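Local coordinates for F5/8 type C domain protein (Bacteroides ovatus, PDB 4ZRX) that probably hydrolyses alpha-L-fucosyl linkages in glycans, joining a fucosidase-type catalytic barrel to a beta-sandwich and an F5/8 type C (discoidin-like) domain that may bind carbohydrate, at residues A[386-392]-A[425-431]; A[401-407]-A[439-445]; A[517-521]-A[531-535]. All coordinates share one frame. Numbering follows the deposited sequence.

Contact 1. Residues A[386-392]-A[425-431]; sequences INLVMLQ and YKRMLRF. With EDO (1,2-ethanediol), chain F.
Strands 388-392 and 427-431 run antiparallel, their axes 4.7 Å apart at 163°, as the edge pair of one sheet of a beta-sandwich. In the hydrogen-bonded pairs V389/L429 and L391/R427 each N donates to the partner's O (2.8-2.9 Å). F431 N to N387 O (3.0 Å) closes one end. There the F431 ring face (chi1 p) covers N387 CA, a CH-pi contact, N387 OD1 accepts from A460 N, and N387 and L388 both face Y458 in a classic beta bulge. In the non-hydrogen-bonded selenomethionine pair, M390 CG lies 3.7 Å from M428 CG. At the other end Q392 NE2 donates to Y425 O (3.0 Å) and, through a water, reaches Y425 OH; Q392 OE1 accepts from Q454. K426 NZ salt-bridges E43, to which Y425 OH is hydrogen-bonded, and weakly bonds ethanediol O2 (2.9 Å). R430 salt-bridges D313. Apolar contacts of L388, M390 and M428 lie between; the polar ends of Y425, K426 and R430 tie this edge strand and the loop before it to the putative fucosidase domain.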
loop_
_atom_site.group_PDB
_atom_site.type_symbol
_atom_site.label_atom_id
_atom_site.label_comp_id
_atom_site.label_asym_id
_atom_site.label_seq_id
_atom_site.Cartn_x
_atom_site.Cartn_y
_atom_site.Cartn_z
ATOM N N ILE A 386 1.356 20.497 -17.033
ATOM C CA ILE A 386 1.597 19.178 -16.558
ATOM C C ILE A 386 2.260 19.208 -15.204
ATOM O O ILE A 386 2.992 20.112 -14.878
ATOM C CB ILE A 386 2.470 18.370 -17.566
ATOM C CG1 ILE A 386 3.790 19.035 -17.901
ATOM C CG2 ILE A 386 1.683 18.181 -18.852
ATOM C CD1 ILE A 386 4.764 18.111 -18.574
ATOM N N ASN A 387 2.013 18.166 -14.419
ATOM C CA ASN A 387 2.688 17.937 -13.156
ATOM C C ASN A 387 2.970 16.481 -12.834
ATOM O O ASN A 387 3.268 16.140 -11.645
ATOM C CB ASN A 387 1.899 18.606 -12.025
ATOM C CG ASN A 387 0.503 18.049 -11.876
ATOM O OD1 ASN A 387 0.147 17.040 -12.454
ATOM N ND2 ASN A 387 -0.286 18.692 -11.043
ATOM N N LEU A 388 2.888 15.631 -13.879
ATOM C CA LEU A 388 3.027 14.204 -13.783
ATOM C C LEU A 388 3.557 13.683 -15.086
ATOM O O LEU A 388 2.999 13.965 -16.150
ATOM C CB LEU A 388 1.674 13.525 -13.431
ATOM C CG LEU A 388 1.509 12.032 -13.507
ATOM C CD1 LEU A 388 2.439 11.361 -12.629
ATOM C CD2 LEU A 388 0.043 11.656 -13.206
ATOM N N VAL A 389 4.631 12.942 -14.989
ATOM C CA VAL A 389 5.230 12.238 -16.148
ATOM C C VAL A 389 5.298 10.771 -15.822
ATOM O O VAL A 389 5.655 10.384 -14.696
ATOM C CB VAL A 389 6.578 12.836 -16.510
ATOM C CG1 VAL A 389 7.354 12.021 -17.555
ATOM C CG2 VAL A 389 6.393 14.227 -16.985
HETATM N N MSE A 390 5.002 9.970 -16.833
HETATM C CA MSE A 390 5.045 8.525 -16.761
HETATM C C MSE A 390 6.007 7.989 -17.819
HETATM O O MSE A 390 5.969 8.440 -18.985
HETATM C CB MSE A 390 3.627 7.967 -16.971
HETATM C CG MSE A 390 3.562 6.483 -16.809
HETATM SE SE MSE A 390 3.402 5.661 -18.467
HETATM C CE MSE A 390 1.619 5.799 -18.777
ATOM N N LEU A 391 6.845 7.048 -17.426
ATOM C CA LEU A 391 7.799 6.413 -18.292
ATOM C C LEU A 391 7.652 4.895 -18.213
ATOM O O LEU A 391 7.346 4.363 -17.111
ATOM C CB LEU A 391 9.214 6.799 -17.892
ATOM C CG LEU A 391 9.387 8.307 -17.664
ATOM C CD1 LEU A 391 10.625 8.510 -16.926
ATOM C CD2 LEU A 391 9.456 9.017 -18.974
ATOM N N GLN A 392 7.923 4.214 -19.354
ATOM C CA GLN A 392 8.014 2.756 -19.350
ATOM C C GLN A 392 9.207 2.275 -20.150
ATOM O O GLN A 392 9.488 2.863 -21.219
ATOM C CB GLN A 392 6.756 2.120 -19.947
ATOM C CG GLN A 392 5.491 2.554 -19.270
ATOM C CD GLN A 392 4.251 1.782 -19.743
ATOM O OE1 GLN A 392 3.568 2.204 -20.685
ATOM N NE2 GLN A 392 3.978 0.649 -19.126
ATOM N N TYR A 425 8.802 -1.505 -15.520
ATOM C CA TYR A 425 7.511 -1.516 -16.143
ATOM C C TYR A 425 6.854 -0.153 -16.242
ATOM O O TYR A 425 6.307 0.225 -17.315
ATOM C CB TYR A 425 6.580 -2.493 -15.410
ATOM C CG TYR A 425 5.173 -2.430 -15.887
ATOM C CD1 TYR A 425 4.816 -2.923 -17.105
ATOM C CD2 TYR A 425 4.236 -1.715 -15.153
ATOM C CE1 TYR A 425 3.496 -2.800 -17.566
ATOM C CE2 TYR A 425 2.977 -1.583 -15.589
ATOM C CZ TYR A 425 2.613 -2.122 -16.787
ATOM O OH TYR A 425 1.318 -1.923 -17.203
ATOM N N LYS A 426 6.940 0.615 -15.180
ATOM C CA LYS A 426 6.299 1.924 -15.102
ATOM C C LYS A 426 6.895 2.691 -13.959
ATOM O O LYS A 426 7.010 2.177 -12.863
ATOM C CB LYS A 426 4.818 1.784 -14.941
ATOM C CG LYS A 426 4.021 3.049 -14.984
ATOM C CD LYS A 426 2.534 2.813 -15.131
ATOM C CE LYS A 426 2.220 2.398 -16.520
ATOM N NZ LYS A 426 0.736 2.311 -16.819
ATOM N N ARG A 427 7.214 3.960 -14.220
ATOM C CA ARG A 427 7.704 4.883 -13.214
ATOM C C ARG A 427 7.016 6.221 -13.458
ATOM O O ARG A 427 6.937 6.691 -14.629
ATOM C CB ARG A 427 9.189 5.057 -13.346
ATOM C CG ARG A 427 9.834 6.105 -12.404
ATOM C CD ARG A 427 9.665 5.771 -10.945
ATOM N NE ARG A 427 10.684 6.431 -10.108
ATOM C CZ ARG A 427 10.502 7.518 -9.360
ATOM N NH1 ARG A 427 9.337 8.112 -9.171
ATOM N NH2 ARG A 427 11.540 7.959 -8.666
HETATM N N MSE A 428 6.472 6.790 -12.392
HETATM C CA MSE A 428 5.828 8.089 -12.475
HETATM C C MSE A 428 6.522 9.087 -11.567
HETATM O O MSE A 428 6.975 8.744 -10.468
HETATM C CB MSE A 428 4.352 8.028 -12.189
HETATM C CG MSE A 428 3.674 7.174 -13.197
HETATM SE SE MSE A 428 1.731 7.102 -13.245
HETATM C CE MSE A 428 1.445 5.736 -11.956
ATOM N N LEU A 429 6.602 10.310 -12.064
ATOM C CA LEU A 429 7.237 11.441 -11.373
ATOM C C LEU A 429 6.261 12.569 -11.265
ATOM O O LEU A 429 5.617 12.938 -12.263
ATOM C CB LEU A 429 8.442 11.919 -12.169
ATOM C CG LEU A 429 9.663 11.023 -12.175
ATOM C CD1 LEU A 429 10.628 11.574 -13.217
ATOM C CD2 LEU A 429 10.262 10.957 -10.763
ATOM N N ARG A 430 6.116 13.118 -10.072
ATOM C CA ARG A 430 5.285 14.236 -9.823
ATOM C C ARG A 430 6.152 15.460 -9.478
ATOM O O ARG A 430 7.210 15.355 -8.837
ATOM C CB ARG A 430 4.282 13.940 -8.709
ATOM C CG ARG A 430 3.217 12.944 -9.146
ATOM C CD ARG A 430 2.095 12.780 -8.158
ATOM N NE ARG A 430 2.532 12.162 -6.903
ATOM C CZ ARG A 430 1.757 12.053 -5.817
ATOM N NH1 ARG A 430 0.530 12.585 -5.790
ATOM N NH2 ARG A 430 2.193 11.427 -4.742
ATOM N N PHE A 431 5.641 16.635 -9.806
ATOM C CA PHE A 431 6.406 17.869 -9.633
ATOM C C PHE A 431 5.472 19.054 -9.694
ATOM O O PHE A 431 4.344 18.917 -10.130
ATOM C CB PHE A 431 7.485 18.009 -10.726
ATOM C CG PHE A 431 6.991 17.756 -12.109
ATOM C CD1 PHE A 431 6.505 18.760 -12.871
ATOM C CD2 PHE A 431 7.059 16.468 -12.649
ATOM C CE1 PHE A 431 6.055 18.511 -14.156
ATOM C CE2 PHE A 431 6.602 16.220 -13.961
ATOM C CZ PHE A 431 6.071 17.229 -14.687
HETATM C C1 EDO F . -2.545 3.661 -15.607
HETATM O O1 EDO F . -2.395 2.357 -16.217
HETATM C C2 EDO F . -1.256 4.257 -14.999
HETATM O O2 EDO F . -0.483 4.860 -16.050
HETATM O O HOH W 1 1.563 -0.858 -19.913
HETATM O O HOH W 2 0.426 1.909 -19.600
#

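Contact 2. Residues A[401-407]-A[439-445]; sequences VEAFTVE and LRVRIDE
Antiparallel strands 401-407 and 439-445 approach to 4.4 Å with 143° between their directions, and the register slips by one residue between A403 and F404. Around this slip the pairing is bulged on both strands: E402 N and A403 N both donate to E445 O (2.9 and 3.1 Å), while A403 O accepts from E445 N (3.1 Å) and weakly from D444 N (2.8 Å). Beyond it T405 pairs with R442 and E407 with R440, the bond R440 N to E407 O being 2.7 Å. The bulge turns the CA-to-CB bond of D444 toward the partner strand, and the carboxylate fits beside T405, whose OG1 (chi1 m) donates to D444 OD2 at 2.7 Å. On the same face E407 (chi1 m, chi2 t) extends its carboxylate between two arginines; its OE1 lies 2.9 Å from R440 NH2 and 3.0 Å from R442 NH2, forming a salt-bridge network that R442 extends to E375. The opposite face is apolar. I443 CD1 touches V401 CG2 (4.2 Å) and F404 CB (3.9 Å), and V406 CG1 meets L439 CD1 at 4.1 Å. F404 (chi1 p) projects its ring away from 439-445, onto R427 and L429 of strand 427-431. These are the two central strands of a four-stranded sheet, flanked by 374-381 beside 438-446 and 413-420 beside 401-410; their apolar side packs on strands 368-370, 427-431 and 450-458, making a beta-sandwich.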
loop_
_atom_site.group_PDB
_atom_site.type_symbol
_atom_site.label_atom_id
_atom_site.label_comp_id
_atom_site.label_asym_id
_atom_site.label_seq_id
_atom_site.Cartn_x
_atom_site.Cartn_y
_atom_site.Cartn_z
ATOM N N VAL A 401 17.440 0.725 -17.265
ATOM C CA VAL A 401 17.644 2.115 -16.873
ATOM C C VAL A 401 18.058 2.203 -15.414
ATOM O O VAL A 401 17.515 1.539 -14.537
ATOM C CB VAL A 401 16.436 3.007 -17.202
ATOM C CG1 VAL A 401 16.635 4.438 -16.692
ATOM C CG2 VAL A 401 16.224 3.040 -18.721
ATOM N N GLU A 402 19.159 2.956 -15.210
ATOM C CA GLU A 402 19.725 3.163 -13.889
ATOM C C GLU A 402 19.638 4.598 -13.358
ATOM O O GLU A 402 19.610 4.788 -12.141
ATOM C CB GLU A 402 21.147 2.710 -13.861
ATOM C CG GLU A 402 21.296 1.239 -14.087
ATOM C CD GLU A 402 22.739 0.801 -14.247
ATOM O OE1 GLU A 402 23.419 1.441 -15.090
ATOM O OE2 GLU A 402 23.229 -0.179 -13.535
ATOM N N ALA A 403 19.627 5.591 -14.245
ATOM C CA ALA A 403 19.409 6.995 -13.853
ATOM C C ALA A 403 18.891 7.790 -15.023
ATOM O O ALA A 403 19.303 7.561 -16.171
ATOM C CB ALA A 403 20.718 7.613 -13.367
ATOM N N PHE A 404 17.967 8.710 -14.753
ATOM C CA PHE A 404 17.392 9.484 -15.834
ATOM C C PHE A 404 16.949 10.841 -15.274
ATOM O O PHE A 404 16.750 11.017 -14.081
ATOM C CB PHE A 404 16.201 8.791 -16.528
ATOM C CG PHE A 404 15.014 8.636 -15.677
ATOM C CD1 PHE A 404 14.870 7.528 -14.812
ATOM C CD2 PHE A 404 13.984 9.541 -15.747
ATOM C CE1 PHE A 404 13.754 7.419 -14.022
ATOM C CE2 PHE A 404 12.854 9.424 -14.979
ATOM C CZ PHE A 404 12.751 8.330 -14.068
ATOM N N THR A 405 16.780 11.778 -16.200
ATOM C CA THR A 405 16.340 13.121 -15.947
ATOM C C THR A 405 15.235 13.490 -16.923
ATOM O O THR A 405 15.289 13.076 -18.069
ATOM C CB THR A 405 17.534 14.096 -16.142
ATOM O OG1 THR A 405 18.574 13.681 -15.239
ATOM C CG2 THR A 405 17.119 15.552 -15.798
ATOM N N VAL A 406 14.254 14.276 -16.464
ATOM C CA VAL A 406 13.178 14.785 -17.274
ATOM C C VAL A 406 13.121 16.310 -17.155
ATOM O O VAL A 406 13.214 16.871 -16.079
ATOM C CB VAL A 406 11.804 14.248 -16.859
ATOM C CG1 VAL A 406 10.799 14.638 -17.799
ATOM C CG2 VAL A 406 11.854 12.701 -16.731
ATOM N N GLU A 407 13.037 16.951 -18.346
ATOM C CA GLU A 407 12.951 18.387 -18.475
ATOM C C GLU A 407 11.744 18.759 -19.315
ATOM O O GLU A 407 11.290 17.980 -20.126
ATOM C CB GLU A 407 14.231 18.926 -19.121
ATOM C CG GLU A 407 15.432 18.645 -18.268
ATOM C CD GLU A 407 16.737 18.750 -19.020
ATOM O OE1 GLU A 407 16.772 18.744 -20.284
ATOM O OE2 GLU A 407 17.753 18.824 -18.337
ATOM N N LEU A 439 8.746 17.954 -23.830
ATOM C CA LEU A 439 9.378 17.262 -22.750
ATOM C C LEU A 439 10.627 16.654 -23.277
ATOM O O LEU A 439 10.706 16.234 -24.456
ATOM C CB LEU A 439 8.401 16.180 -22.295
ATOM C CG LEU A 439 8.271 15.761 -20.904
ATOM C CD1 LEU A 439 8.026 16.847 -19.863
ATOM C CD2 LEU A 439 7.155 14.692 -20.902
ATOM N N ARG A 440 11.652 16.595 -22.468
ATOM C CA ARG A 440 12.889 15.924 -22.857
ATOM C C ARG A 440 13.246 14.924 -21.784
ATOM O O ARG A 440 13.187 15.273 -20.603
ATOM C CB ARG A 440 14.018 16.941 -22.997
ATOM C CG ARG A 440 15.328 16.340 -23.394
ATOM C CD ARG A 440 16.226 17.339 -24.073
ATOM N NE ARG A 440 16.708 18.341 -23.149
ATOM C CZ ARG A 440 17.367 19.450 -23.464
ATOM N NH1 ARG A 440 17.659 19.742 -24.723
ATOM N NH2 ARG A 440 17.744 20.261 -22.505
ATOM N N VAL A 441 13.640 13.707 -22.189
ATOM C CA VAL A 441 14.072 12.680 -21.268
ATOM C C VAL A 441 15.492 12.340 -21.641
ATOM O O VAL A 441 15.845 12.229 -22.817
ATOM C CB VAL A 441 13.209 11.407 -21.401
ATOM C CG1 VAL A 441 13.688 10.309 -20.433
ATOM C CG2 VAL A 441 11.748 11.765 -21.177
ATOM N N ARG A 442 16.325 12.283 -20.621
ATOM C CA ARG A 442 17.717 11.919 -20.757
ATOM C C ARG A 442 18.010 10.663 -19.955
ATOM O O ARG A 442 17.744 10.642 -18.756
ATOM C CB ARG A 442 18.604 13.067 -20.252
ATOM C CG ARG A 442 20.073 12.841 -20.559
ATOM C CD ARG A 442 20.935 14.051 -20.118
ATOM N NE ARG A 442 20.420 15.258 -20.778
ATOM C CZ ARG A 442 19.705 16.247 -20.214
ATOM N NH1 ARG A 442 19.440 16.316 -18.922
ATOM N NH2 ARG A 442 19.233 17.186 -21.023
ATOM N N ILE A 443 18.507 9.632 -20.590
ATOM C CA ILE A 443 18.956 8.438 -19.867
ATOM C C ILE A 443 20.392 8.673 -19.503
ATOM O O ILE A 443 21.305 8.626 -20.345
ATOM C CB ILE A 443 18.787 7.134 -20.665
ATOM C CG1 ILE A 443 17.308 6.904 -21.090
ATOM C CG2 ILE A 443 19.368 5.993 -19.840
ATOM C CD1 ILE A 443 16.258 7.039 -19.992
ATOM N N ASP A 444 20.599 8.996 -18.247
ATOM C CA ASP A 444 21.946 9.288 -17.719
ATOM C C ASP A 444 22.801 8.048 -17.577
ATOM O O ASP A 444 24.030 8.070 -17.865
ATOM C CB ASP A 444 21.858 10.078 -16.421
ATOM C CG ASP A 444 21.089 11.390 -16.592
ATOM O OD1 ASP A 444 21.518 12.248 -17.399
ATOM O OD2 ASP A 444 20.084 11.554 -15.870
ATOM N N GLU A 445 22.199 6.955 -17.139
ATOM C CA GLU A 445 22.929 5.705 -16.950
ATOM C C GLU A 445 22.022 4.549 -17.294
ATOM O O GLU A 445 20.886 4.558 -16.888
ATOM C CB GLU A 445 23.366 5.535 -15.493
ATOM C CG GLU A 445 24.428 6.518 -14.976
ATOM C CD GLU A 445 24.666 6.305 -13.482
ATOM O OE1 GLU A 445 24.651 5.118 -13.014
ATOM O OE2 GLU A 445 24.791 7.319 -12.759
HETATM O O HOH W 3 25.439 2.865 -14.082
HETATM O O HOH W 4 20.985 14.848 -16.898
#

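Contact 3. Residues A[517-521]-A[531-535]; sequences RYQFF and EVPAS
A beta-hairpin in the F5/8 type C domain, a discoidin-like beta-sandwich, brings strand 517-523 against strand 530-532. The two segments run roughly antiparallel, 147° apart end to end, but diverge: F521 and E531 have CA atoms 4.3 Å apart as a non-hydrogen-bonded pair, whereas the CA atoms of Y518 and S535 are 8.5 Å apart. E531 has the largest covered area. Its extended side chain (chi1 and chi2 t) lies on the same face as F521, whose ring (chi1 m) brings CE2 to 3.9 Å from E531 CB and also meets K562 in a cation-pi contact. Y518 comes next; with chi1 p it reaches across the widening gap, placing OH 3.4 Å from A534 CB, and its ring stacks with F538. F520 and V532 occupy the other face, CD2 and CG2 3.8 Å apart, with the F520 ring stacked on F501. V532 N donates to F520 O at 2.9 Å in an almost straight bond. Where the strands part, water replaces direct pairing: one molecule accepts from F520 N (3.0 Å) and donates to V532 O (2.6 Å), and another lies 2.7 Å from Y518 OH and 3.0 Å from S535 OG.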
loop_
_atom_site.group_PDB
_atom_site.type_symbol
_atom_site.label_atom_id
_atom_site.label_comp_id
_atom_site.label_asym_id
_atom_site.label_seq_id
_atom_site.Cartn_x
_atom_site.Cartn_y
_atom_site.Cartn_z
ATOM N N ARG A 517 3.018 25.891 32.181
ATOM C CA ARG A 517 2.295 26.954 32.911
ATOM C C ARG A 517 1.642 27.871 31.882
ATOM O O ARG A 517 2.260 28.202 30.869
ATOM C CB ARG A 517 3.234 27.745 33.829
ATOM C CG ARG A 517 3.947 26.868 34.832
ATOM C CD ARG A 517 4.369 27.612 36.121
ATOM N NE ARG A 517 4.874 26.648 37.113
ATOM C CZ ARG A 517 4.127 25.784 37.821
ATOM N NH1 ARG A 517 2.796 25.744 37.703
ATOM N NH2 ARG A 517 4.717 24.937 38.662
ATOM N N TYR A 518 0.389 28.252 32.096
ATOM C CA TYR A 518 -0.285 29.015 31.085
ATOM C C TYR A 518 -1.303 29.974 31.659
ATOM O O TYR A 518 -1.716 29.827 32.809
ATOM C CB TYR A 518 -1.000 28.075 30.101
ATOM C CG TYR A 518 -2.171 27.402 30.716
ATOM C CD1 TYR A 518 -3.441 28.006 30.709
ATOM C CD2 TYR A 518 -2.038 26.179 31.330
ATOM C CE1 TYR A 518 -4.544 27.404 31.354
ATOM C CE2 TYR A 518 -3.126 25.574 31.957
ATOM C CZ TYR A 518 -4.371 26.184 31.956
ATOM O OH TYR A 518 -5.437 25.559 32.571
ATOM N N GLN A 519 -1.664 30.961 30.839
ATOM C CA GLN A 519 -2.827 31.811 31.074
ATOM C C GLN A 519 -3.565 31.884 29.751
ATOM O O GLN A 519 -2.938 32.048 28.662
ATOM C CB GLN A 519 -2.383 33.199 31.507
ATOM C CG GLN A 519 -1.768 33.227 32.891
ATOM C CD GLN A 519 -1.327 34.614 33.333
ATOM O OE1 GLN A 519 -2.099 35.377 33.935
ATOM N NE2 GLN A 519 -0.075 34.938 33.071
ATOM N N PHE A 520 -4.860 31.673 29.814
ATOM C CA PHE A 520 -5.685 31.658 28.633
ATOM C C PHE A 520 -6.561 32.900 28.688
ATOM O O PHE A 520 -7.062 33.271 29.775
ATOM C CB PHE A 520 -6.537 30.423 28.632
ATOM C CG PHE A 520 -7.329 30.249 27.387
ATOM C CD1 PHE A 520 -6.724 29.735 26.225
ATOM C CD2 PHE A 520 -8.674 30.549 27.361
ATOM C CE1 PHE A 520 -7.467 29.570 25.070
ATOM C CE2 PHE A 520 -9.434 30.399 26.209
ATOM C CZ PHE A 520 -8.840 29.853 25.055
ATOM N N PHE A 521 -6.691 33.570 27.544
ATOM C CA PHE A 521 -7.398 34.846 27.455
ATOM C C PHE A 521 -8.396 34.819 26.316
ATOM O O PHE A 521 -8.187 34.133 25.295
ATOM C CB PHE A 521 -6.432 36.003 27.199
ATOM C CG PHE A 521 -5.350 36.181 28.216
ATOM C CD1 PHE A 521 -4.164 35.470 28.133
ATOM C CD2 PHE A 521 -5.480 37.124 29.238
ATOM C CE1 PHE A 521 -3.137 35.662 29.052
ATOM C CE2 PHE A 521 -4.451 37.328 30.173
ATOM C CZ PHE A 521 -3.276 36.611 30.072
ATOM N N GLU A 531 -8.630 37.472 31.111
ATOM C CA GLU A 531 -8.171 36.147 31.507
ATOM C C GLU A 531 -9.359 35.244 31.856
ATOM O O GLU A 531 -10.342 35.664 32.487
ATOM C CB GLU A 531 -7.179 36.232 32.659
ATOM C CG GLU A 531 -6.450 34.909 32.900
ATOM C CD GLU A 531 -5.489 34.946 34.077
ATOM O OE1 GLU A 531 -5.236 36.046 34.602
ATOM O OE2 GLU A 531 -4.993 33.864 34.491
ATOM N N VAL A 532 -9.270 33.983 31.441
ATOM C CA VAL A 532 -10.259 32.986 31.793
ATOM C C VAL A 532 -9.669 32.235 32.971
ATOM O O VAL A 532 -8.548 31.697 32.851
ATOM C CB VAL A 532 -10.511 32.000 30.656
ATOM C CG1 VAL A 532 -11.610 30.989 31.030
ATOM C CG2 VAL A 532 -10.934 32.749 29.402
ATOM N N PRO A 533 -10.412 32.173 34.107
ATOM C CA PRO A 533 -9.826 31.497 35.247
ATOM C C PRO A 533 -9.596 30.019 34.978
ATOM O O PRO A 533 -10.468 29.336 34.398
ATOM C CB PRO A 533 -10.883 31.677 36.350
ATOM C CG PRO A 533 -11.495 32.971 36.026
ATOM C CD PRO A 533 -11.587 32.992 34.518
ATOM N N ALA A 534 -8.451 29.541 35.420
ATOM C CA ALA A 534 -8.083 28.136 35.219
ATOM C C ALA A 534 -6.937 27.827 36.170
ATOM O O ALA A 534 -6.334 28.741 36.751
ATOM C CB ALA A 534 -7.652 27.917 33.768
ATOM N N SER A 535 -6.598 26.539 36.265
ATOM C CA SER A 535 -5.538 26.117 37.175
ATOM C C SER A 535 -4.189 26.765 36.764
ATOM O O SER A 535 -3.337 27.007 37.614
ATOM C CB SER A 535 -5.432 24.592 37.224
ATOM O OG SER A 535 -4.643 24.123 36.132
HETATM O O HOH W 5 -5.021 23.063 33.378
HETATM O O HOH W 6 -5.940 31.407 32.556
#

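Contacts 1 and 2 belong to the two facing sheets of one beta-sandwich, their centres 12 Å apart. L391 CD1 and L429 CD1 of contact 1 press on F404 CE2 of contact 2, at 3.1 and 3.6 Å, within the shared core. Their segments alternate along the chain (386-392, 401-407, 425-431, 439-445), so the chain passes from one sheet to the other and back between the four segments. Contact 3 follows both in sequence, in the separate F5/8 type C domain, with centres about 52 Å from contact 1 and about 59 Å from contact 2. The protein is thus modular: contact 1 faces the fucosidase barrel, whereas contact 3 marks a remote domain consistent with an accessory sugar-binding role.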